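Local coordinates for protein STING-associated CdnE c-di-GMP synthase (Flavobacteriaceae, PDB 6WT8) that synthesises the cyclic dinucleotide c-di-GMP, probably as the signal that a bacterial STING receptor senses in CBASS defence, at residues 251-254 against 255-259; 23-27 against 28-32; 274-278 against 279-283. All coordinates share one frame; numbering follows the deposited sequence.

Contact 1. Residues 251-254 against 255-259; sequences RRLK and NMIRF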
loop_
_atom_site.group_PDB
_atom_site.type_symbol
_atom_site.label_atom_id
_atom_site.label_comp_id
_atom_site.label_asym_id
_atom_site.label_seq_id
_atom_site.Cartn_x
_atom_site.Cartn_y
_atom_site.Cartn_z
ATOM N N ARG A 251 -0.899 0.274 16.934
ATOM C CA ARG A 251 -0.809 1.476 16.092
ATOM C C ARG A 251 0.631 1.942 15.946
ATOM O O ARG A 251 0.912 3.155 15.979
ATOM C CB ARG A 251 -1.736 2.596 16.601
ATOM C CG ARG A 251 -3.201 2.141 16.551
ATOM C CD ARG A 251 -4.220 3.190 16.972
ATOM N NE ARG A 251 -4.214 3.479 18.419
ATOM C CZ ARG A 251 -5.113 4.251 19.028
ATOM N NH1 ARG A 251 -6.082 4.852 18.320
ATOM N NH2 ARG A 251 -5.023 4.441 20.319
ATOM N N ARG A 252 1.543 0.980 15.733
ATOM C CA ARG A 252 2.950 1.291 15.461
ATOM C C ARG A 252 3.416 0.907 14.062
ATOM O O ARG A 252 4.420 1.502 13.581
ATOM C CB ARG A 252 3.860 0.598 16.482
ATOM C CG ARG A 252 3.889 1.446 17.809
ATOM C CD ARG A 252 3.880 0.555 18.960
ATOM N NE ARG A 252 4.240 1.196 20.217
ATOM C CZ ARG A 252 3.353 1.556 21.169
ATOM N NH1 ARG A 252 2.045 1.514 20.929
ATOM N NH2 ARG A 252 3.803 1.996 22.358
ATOM N N LEU A 253 2.780 -0.076 13.415
ATOM C CA LEU A 253 3.297 -0.579 12.131
ATOM C C LEU A 253 3.335 0.530 11.095
ATOM O O LEU A 253 4.343 0.689 10.388
ATOM C CB LEU A 253 2.410 -1.732 11.624
ATOM C CG LEU A 253 2.685 -2.154 10.179
ATOM C CD1 LEU A 253 4.087 -2.737 10.106
ATOM C CD2 LEU A 253 1.639 -3.195 9.756
ATOM N N LYS A 254 2.253 1.273 10.953
ATOM C CA LYS A 254 2.236 2.330 9.923
ATOM C C LYS A 254 3.275 3.409 10.197
ATOM O O LYS A 254 3.865 3.961 9.237
ATOM C CB LYS A 254 0.861 2.977 9.815
ATOM C CG LYS A 254 -0.149 1.985 9.217
ATOM C CD LYS A 254 -1.547 2.687 9.186
ATOM C CE LYS A 254 -2.646 1.748 8.784
ATOM N NZ LYS A 254 -3.936 2.477 8.551
ATOM N N ASN A 255 3.531 3.721 11.469
ATOM C CA ASN A 255 4.575 4.693 11.770
ATOM C C ASN A 255 5.930 4.200 11.270
ATOM O O ASN A 255 6.709 4.978 10.688
ATOM C CB ASN A 255 4.626 4.950 13.283
ATOM C CG ASN A 255 3.370 5.625 13.792
ATOM O OD1 ASN A 255 2.734 6.420 13.079
ATOM N ND2 ASN A 255 3.052 5.387 15.066
HETATM N N MSE A 256 6.198 2.886 11.397
HETATM C CA MSE A 256 7.481 2.332 10.892
HETATM C C MSE A 256 7.519 2.403 9.368
HETATM O O MSE A 256 8.576 2.746 8.777
HETATM C CB MSE A 256 7.727 0.880 11.339
HETATM C CG MSE A 256 7.986 0.881 12.818
HETATM SE SE MSE A 256 8.669 -0.914 13.440
HETATM C CE MSE A 256 7.347 -2.099 12.493
ATOM N N ILE A 257 6.394 2.104 8.710
ATOM C CA ILE A 257 6.394 2.132 7.241
ATOM C C ILE A 257 6.687 3.545 6.742
ATOM O O ILE A 257 7.515 3.760 5.824
ATOM C CB ILE A 257 5.037 1.634 6.740
ATOM C CG1 ILE A 257 4.996 0.108 6.933
ATOM C CG2 ILE A 257 4.850 1.975 5.207
ATOM C CD1 ILE A 257 3.619 -0.523 6.701
ATOM N N ARG A 258 5.949 4.536 7.292
ATOM C CA ARG A 258 6.126 5.913 6.819
ATOM C C ARG A 258 7.533 6.403 7.124
ATOM O O ARG A 258 8.114 7.140 6.330
ATOM C CB ARG A 258 5.054 6.812 7.458
ATOM C CG ARG A 258 3.655 6.455 6.911
ATOM C CD ARG A 258 2.586 7.482 7.332
ATOM N NE ARG A 258 2.428 7.393 8.769
ATOM C CZ ARG A 258 1.375 6.911 9.441
ATOM N NH1 ARG A 258 0.201 6.486 8.927
ATOM N NH2 ARG A 258 1.476 6.876 10.742
ATOM N N PHE A 259 8.071 6.045 8.301
ATOM C CA PHE A 259 9.446 6.429 8.631
ATOM C C PHE A 259 10.416 5.895 7.605
ATOM O O PHE A 259 11.224 6.651 7.072
ATOM C CB PHE A 259 9.785 5.888 10.024
ATOM C CG PHE A 259 11.185 6.158 10.480
ATOM C CD1 PHE A 259 11.608 7.425 10.721
ATOM C CD2 PHE A 259 12.008 5.130 10.772
ATOM C CE1 PHE A 259 12.933 7.685 11.165
ATOM C CE2 PHE A 259 13.309 5.370 11.219
ATOM C CZ PHE A 259 13.750 6.654 11.449
HETATM O O HOH W 1 1.121 3.311 13.179
HETATM O O HOH W 2 0.331 5.913 16.147
#

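Contact 2. Residues 23-27 against 28-32; sequences MTKMY and SETLS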
loop_
_atom_site.group_PDB
_atom_site.type_symbol
_atom_site.label_atom_id
_atom_site.label_comp_id
_atom_site.label_asym_id
_atom_site.label_seq_id
_atom_site.Cartn_x
_atom_site.Cartn_y
_atom_site.Cartn_z
HETATM N N MSE A 23 -1.215 17.836 14.274
HETATM C CA MSE A 23 -1.219 16.399 13.942
HETATM C C MSE A 23 -1.481 15.681 15.240
HETATM O O MSE A 23 -1.043 16.132 16.283
HETATM C CB MSE A 23 0.111 15.939 13.357
HETATM C CG MSE A 23 0.542 16.713 12.111
HETATM SE SE MSE A 23 -0.569 16.157 10.625
HETATM C CE MSE A 23 0.100 14.341 10.262
ATOM N N THR A 24 -2.173 14.536 15.188
ATOM C CA THR A 24 -2.363 13.756 16.411
ATOM C C THR A 24 -1.040 13.173 16.876
ATOM O O THR A 24 -0.313 12.548 16.100
ATOM C CB THR A 24 -3.352 12.628 16.146
ATOM O OG1 THR A 24 -4.564 13.201 15.639
ATOM C CG2 THR A 24 -3.632 11.823 17.420
ATOM N N LYS A 25 -0.719 13.396 18.151
ATOM C CA LYS A 25 0.509 12.844 18.700
ATOM C C LYS A 25 0.391 11.332 18.795
ATOM O O LYS A 25 -0.689 10.772 19.048
ATOM C CB LYS A 25 0.781 13.402 20.095
ATOM C CG LYS A 25 1.071 14.896 20.155
ATOM C CD LYS A 25 1.305 15.240 21.639
ATOM C CE LYS A 25 1.495 16.703 21.919
ATOM N NZ LYS A 25 2.043 16.813 23.341
HETATM N N MSE A 26 1.510 10.665 18.570
HETATM C CA MSE A 26 1.552 9.248 18.862
HETATM C C MSE A 26 1.410 9.066 20.355
HETATM O O MSE A 26 1.944 9.834 21.165
HETATM C CB MSE A 26 2.854 8.629 18.410
HETATM C CG MSE A 26 3.000 8.682 16.905
HETATM SE SE MSE A 26 4.810 8.101 16.259
HETATM C CE MSE A 26 5.800 9.622 16.800
ATOM N N TYR A 27 0.708 8.015 20.744
ATOM C CA TYR A 27 0.413 7.883 22.172
ATOM C C TYR A 27 1.679 7.672 22.995
ATOM O O TYR A 27 1.747 8.140 24.137
ATOM C CB TYR A 27 -0.563 6.735 22.432
ATOM C CG TYR A 27 -2.020 7.141 22.352
ATOM C CD1 TYR A 27 -2.414 8.245 21.599
ATOM C CD2 TYR A 27 -2.996 6.422 23.048
ATOM C CE1 TYR A 27 -3.737 8.624 21.534
ATOM C CE2 TYR A 27 -4.320 6.786 22.993
ATOM C CZ TYR A 27 -4.684 7.885 22.241
ATOM O OH TYR A 27 -6.006 8.253 22.187
ATOM N N SER A 28 2.702 7.014 22.429
ATOM C CA SER A 28 3.882 6.792 23.248
ATOM C C SER A 28 4.584 8.091 23.536
ATOM O O SER A 28 5.360 8.152 24.494
ATOM C CB SER A 28 4.858 5.808 22.585
ATOM O OG SER A 28 5.409 6.292 21.328
ATOM N N GLU A 29 4.305 9.154 22.759
ATOM C CA GLU A 29 4.879 10.464 23.103
ATOM C C GLU A 29 4.482 10.918 24.504
ATOM O O GLU A 29 5.296 11.504 25.228
ATOM C CB GLU A 29 4.419 11.545 22.118
ATOM C CG GLU A 29 5.059 11.455 20.763
ATOM C CD GLU A 29 4.552 12.563 19.875
ATOM O OE1 GLU A 29 4.842 13.744 20.231
ATOM O OE2 GLU A 29 3.873 12.238 18.878
ATOM N N THR A 30 3.201 10.784 24.855
ATOM C CA THR A 30 2.760 11.320 26.138
ATOM C C THR A 30 2.648 10.269 27.217
ATOM O O THR A 30 2.565 10.630 28.397
ATOM C CB THR A 30 1.392 11.998 26.042
ATOM O OG1 THR A 30 0.448 11.132 25.383
ATOM C CG2 THR A 30 1.490 13.389 25.364
ATOM N N LEU A 31 2.593 8.993 26.851
ATOM C CA LEU A 31 2.375 7.968 27.861
ATOM C C LEU A 31 3.607 7.138 28.125
ATOM O O LEU A 31 3.657 6.438 29.134
ATOM C CB LEU A 31 1.239 7.023 27.452
ATOM C CG LEU A 31 -0.112 7.684 27.188
ATOM C CD1 LEU A 31 -1.063 6.690 26.514
ATOM C CD2 LEU A 31 -0.725 8.309 28.460
ATOM N N SER A 32 4.610 7.195 27.274
ATOM C CA SER A 32 5.731 6.294 27.430
ATOM C C SER A 32 7.030 7.089 27.435
ATOM O O SER A 32 7.037 8.333 27.390
ATOM C CB SER A 32 5.720 5.258 26.303
ATOM O OG SER A 32 6.639 4.217 26.551
#

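Contact 3. Residues 274-278 against 279-283; sequences GSIRS and FHINA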
loop_
_atom_site.group_PDB
_atom_site.type_symbol
_atom_site.label_atom_id
_atom_site.label_comp_id
_atom_site.label_asym_id
_atom_site.label_seq_id
_atom_site.Cartn_x
_atom_site.Cartn_y
_atom_site.Cartn_z
ATOM N N GLY A 274 13.885 2.860 -7.393
ATOM C CA GLY A 274 14.922 1.880 -7.453
ATOM C C GLY A 274 14.397 0.485 -7.204
ATOM O O GLY A 274 13.265 0.156 -7.579
ATOM N N SER A 275 15.270 -0.365 -6.645
ATOM C CA SER A 275 14.945 -1.767 -6.446
ATOM C C SER A 275 14.033 -2.007 -5.251
ATOM O O SER A 275 13.321 -3.036 -5.222
ATOM C CB SER A 275 16.208 -2.590 -6.256
ATOM O OG SER A 275 16.918 -2.231 -5.112
ATOM N N ILE A 276 14.051 -1.119 -4.247
ATOM C CA ILE A 276 13.186 -1.237 -3.080
ATOM C C ILE A 276 12.135 -0.158 -3.212
ATOM O O ILE A 276 12.474 1.034 -3.266
ATOM C CB ILE A 276 13.975 -1.057 -1.776
ATOM C CG1 ILE A 276 14.862 -2.296 -1.511
ATOM C CG2 ILE A 276 13.060 -0.796 -0.526
ATOM C CD1 ILE A 276 14.133 -3.589 -1.160
ATOM N N ARG A 277 10.877 -0.568 -3.284
ATOM C CA ARG A 277 9.748 0.321 -3.450
ATOM C C ARG A 277 8.822 0.214 -2.240
ATOM O O ARG A 277 9.077 -0.511 -1.292
ATOM C CB ARG A 277 8.959 -0.006 -4.721
ATOM C CG ARG A 277 9.811 -0.101 -5.999
ATOM C CD ARG A 277 10.172 1.247 -6.561
ATOM N NE ARG A 277 10.775 1.038 -7.880
ATOM C CZ ARG A 277 10.171 1.252 -9.047
ATOM N NH1 ARG A 277 8.924 1.726 -9.082
ATOM N NH2 ARG A 277 10.827 1.002 -10.177
ATOM N N SER A 278 7.729 0.964 -2.301
ATOM C CA SER A 278 6.750 0.926 -1.215
ATOM C C SER A 278 6.327 -0.503 -0.869
ATOM O O SER A 278 6.289 -0.867 0.323
ATOM C CB SER A 278 5.557 1.782 -1.625
ATOM O OG SER A 278 4.572 1.761 -0.625
ATOM N N PHE A 279 6.065 -1.325 -1.892
ATOM C CA PHE A 279 5.667 -2.725 -1.719
ATOM C C PHE A 279 6.662 -3.464 -0.822
ATOM O O PHE A 279 6.258 -4.241 0.067
ATOM C CB PHE A 279 5.584 -3.283 -3.174
ATOM C CG PHE A 279 5.434 -4.763 -3.328
ATOM C CD1 PHE A 279 4.140 -5.287 -3.573
ATOM C CD2 PHE A 279 6.509 -5.612 -3.293
ATOM C CE1 PHE A 279 3.937 -6.655 -3.749
ATOM C CE2 PHE A 279 6.340 -6.975 -3.513
ATOM C CZ PHE A 279 5.051 -7.501 -3.719
ATOM N N HIS A 280 7.961 -3.242 -1.056
ATOM C CA HIS A 280 8.975 -3.962 -0.293
ATOM C C HIS A 280 9.080 -3.418 1.102
ATOM O O HIS A 280 9.296 -4.197 2.047
ATOM C CB HIS A 280 10.344 -3.869 -0.976
ATOM C CG HIS A 280 10.299 -4.287 -2.394
ATOM N ND1 HIS A 280 10.063 -3.384 -3.412
ATOM C CD2 HIS A 280 10.410 -5.515 -2.989
ATOM C CE1 HIS A 280 10.061 -4.036 -4.570
ATOM N NE2 HIS A 280 10.309 -5.320 -4.342
ATOM N N ILE A 281 8.977 -2.091 1.276
ATOM C CA ILE A 281 9.015 -1.516 2.624
ATOM C C ILE A 281 7.837 -2.019 3.439
ATOM O O ILE A 281 7.994 -2.409 4.615
ATOM C CB ILE A 281 9.017 0.029 2.541
ATOM C CG1 ILE A 281 10.396 0.451 2.076
ATOM C CG2 ILE A 281 8.762 0.629 3.942
ATOM C CD1 ILE A 281 10.519 1.947 1.770
ATOM N N ASN A 282 6.657 -2.070 2.815
ATOM C CA ASN A 282 5.482 -2.597 3.519
ATOM C C ASN A 282 5.771 -4.005 4.006
ATOM O O ASN A 282 5.466 -4.356 5.147
ATOM C CB ASN A 282 4.266 -2.658 2.597
ATOM C CG ASN A 282 3.701 -1.303 2.212
ATOM O OD1 ASN A 282 3.972 -0.294 2.846
ATOM N ND2 ASN A 282 2.897 -1.290 1.120
ATOM N N ALA A 283 6.290 -4.854 3.104
ATOM C CA ALA A 283 6.532 -6.265 3.433
ATOM C C ALA A 283 7.592 -6.431 4.524
ATOM O O ALA A 283 7.442 -7.268 5.422
ATOM C CB ALA A 283 6.962 -7.025 2.158
HETATM O O HOH W 3 2.568 1.787 1.732
HETATM O O HOH W 4 2.423 0.262 -1.498
#

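Contact 1. Residues 251-254 against 255-259
R258 N donates to K254 O over 2.9 Å in the first turns of helix 253-266. The bond is nearly straight, at 173°. M256 N to R252 O and I257 N to L253 O repeat this i to i+4 pattern. Just before the helix, R251 O receives a water that in turn accepts from N255 ND2, 3.0 Å from that water's oxygen. The other end of the same amide, N255 OD1, lies 2.7 Å from R258 NH2 in a bent, weak hydrogen bond. R258 is bent at chi3 (-66°), which folds its guanidinium back over K254. K254 CB sits against one face, 3.7 Å from R258 NH1. The two charged ends diverge: K254 NZ reaches N243 and T95, while R258 NE and NH1 reach the carbonyls of M55 and N96. With a leucine in place of R258, those two carbonyls would probably lose their donors and N255 OD1 its weak partner. The apolar side of the turn faces helix 278-287 and Y293. There L253 and M256 cross at about a right angle, with L253 CD1 4.1 Å from M256 CE. L253 CG packs 4.0 Å from I257 CD1.

Contact 2. Residues 23-27 against 28-32
E29 turns back over K25 and M26 at the start of helix 27-31, resembling one half of a capping box. Its CB lies 3.2 Å from M26 O, the same carbonyl that accepts from E29 N over 2.9 Å. CG stays beside that oxygen. With CG anti to the carbonyl carbon of E29 (chi1 -73°) and the chain extended beyond it, the carboxylate is carried back along the preceding loop. CD then packs 3.9 Å from K25 CB, and OE1 rests near K25 CG. At the tip, OE2 accepts from M26 N over 2.9 Å, met from above the carboxylate plane. The same oxygen forms a salt bridge with K56, so loop, short helix and helix 46-56 meet there. M26 packs beside this oxygen, its CE 3.9 Å from E29 OE2, and touches K52, M55 and K56. Y27 O accepts from L31 N over 3.0 Å, with a weak second bond from T30 N. The Y27 and L31 side chains lie side by side, pointing the same way. Y27 also makes a cation-pi contact with R251. L31 CD1 approaches the Y27 ring obliquely, 4.0 Å from Y27 CD2.

Contact 3. Residues 274-278 against 279-283
R277 is the N-cap of helix 278-287: its backbone is still extended, and its O accepts from I281 N over 3.0 Å, nearly in line with the carbonyl, while the bond from H280 N is weak. The side chain of H280 returns to the cap. Its CG is anti to its own carbonyl carbon (chi1 -53°), which turns ND1 back to R277 N. That bond is 2.9 Å long and fairly straight, at 167°, with the donor 25° out of the ring plane. It resembles one half of a capping box, with a histidine as acceptor. S275 O lies over one face of the imidazole, 3.5 Å from H280 CE1. F279 CD2 stands over the centre of the opposite face. On the S275 side of the ring, near its CG end, I276 CD1 packs 3.8 Å from H280 CB, and I276 CG2 meets I281 CG1 at 3.9 Å. R277 sends its guanidinium back along the loop, where NE donates to G274 O over 2.7 Å, in the guanidinium plane. S278 OG meets N282 through two waters: one donates to N282 OD1, the other accepts a weak bond from N282 ND2. E342 of helix 336-360 accepts from S275 N and I276 N. Because ND1 serves as an acceptor, H280 is probably neutral here, with its proton on NE2.

All three contacts are helix starts. Contact 1 is the buried one; contact 3 is partly buried near the middle of the chain; contact 2, its centre about 24 Å from the chain's centre, is partly buried, with half its touching residues exposed. Contact 1 sits between the others. It touches contact 2 through N255 against M26 and R251 against Y27. It touches contact 3 where I257 packs on N282, joining helices 253-266 and 278-287. Contacts 2 and 3 do not meet but are alike in plan: a side chain three residues on accepts from a loop N-H, a carboxylate in contact 2 and an imidazole in contact 3. Contact 1 has backbone helix bonds instead, with water at N255 and R258 folded over K254.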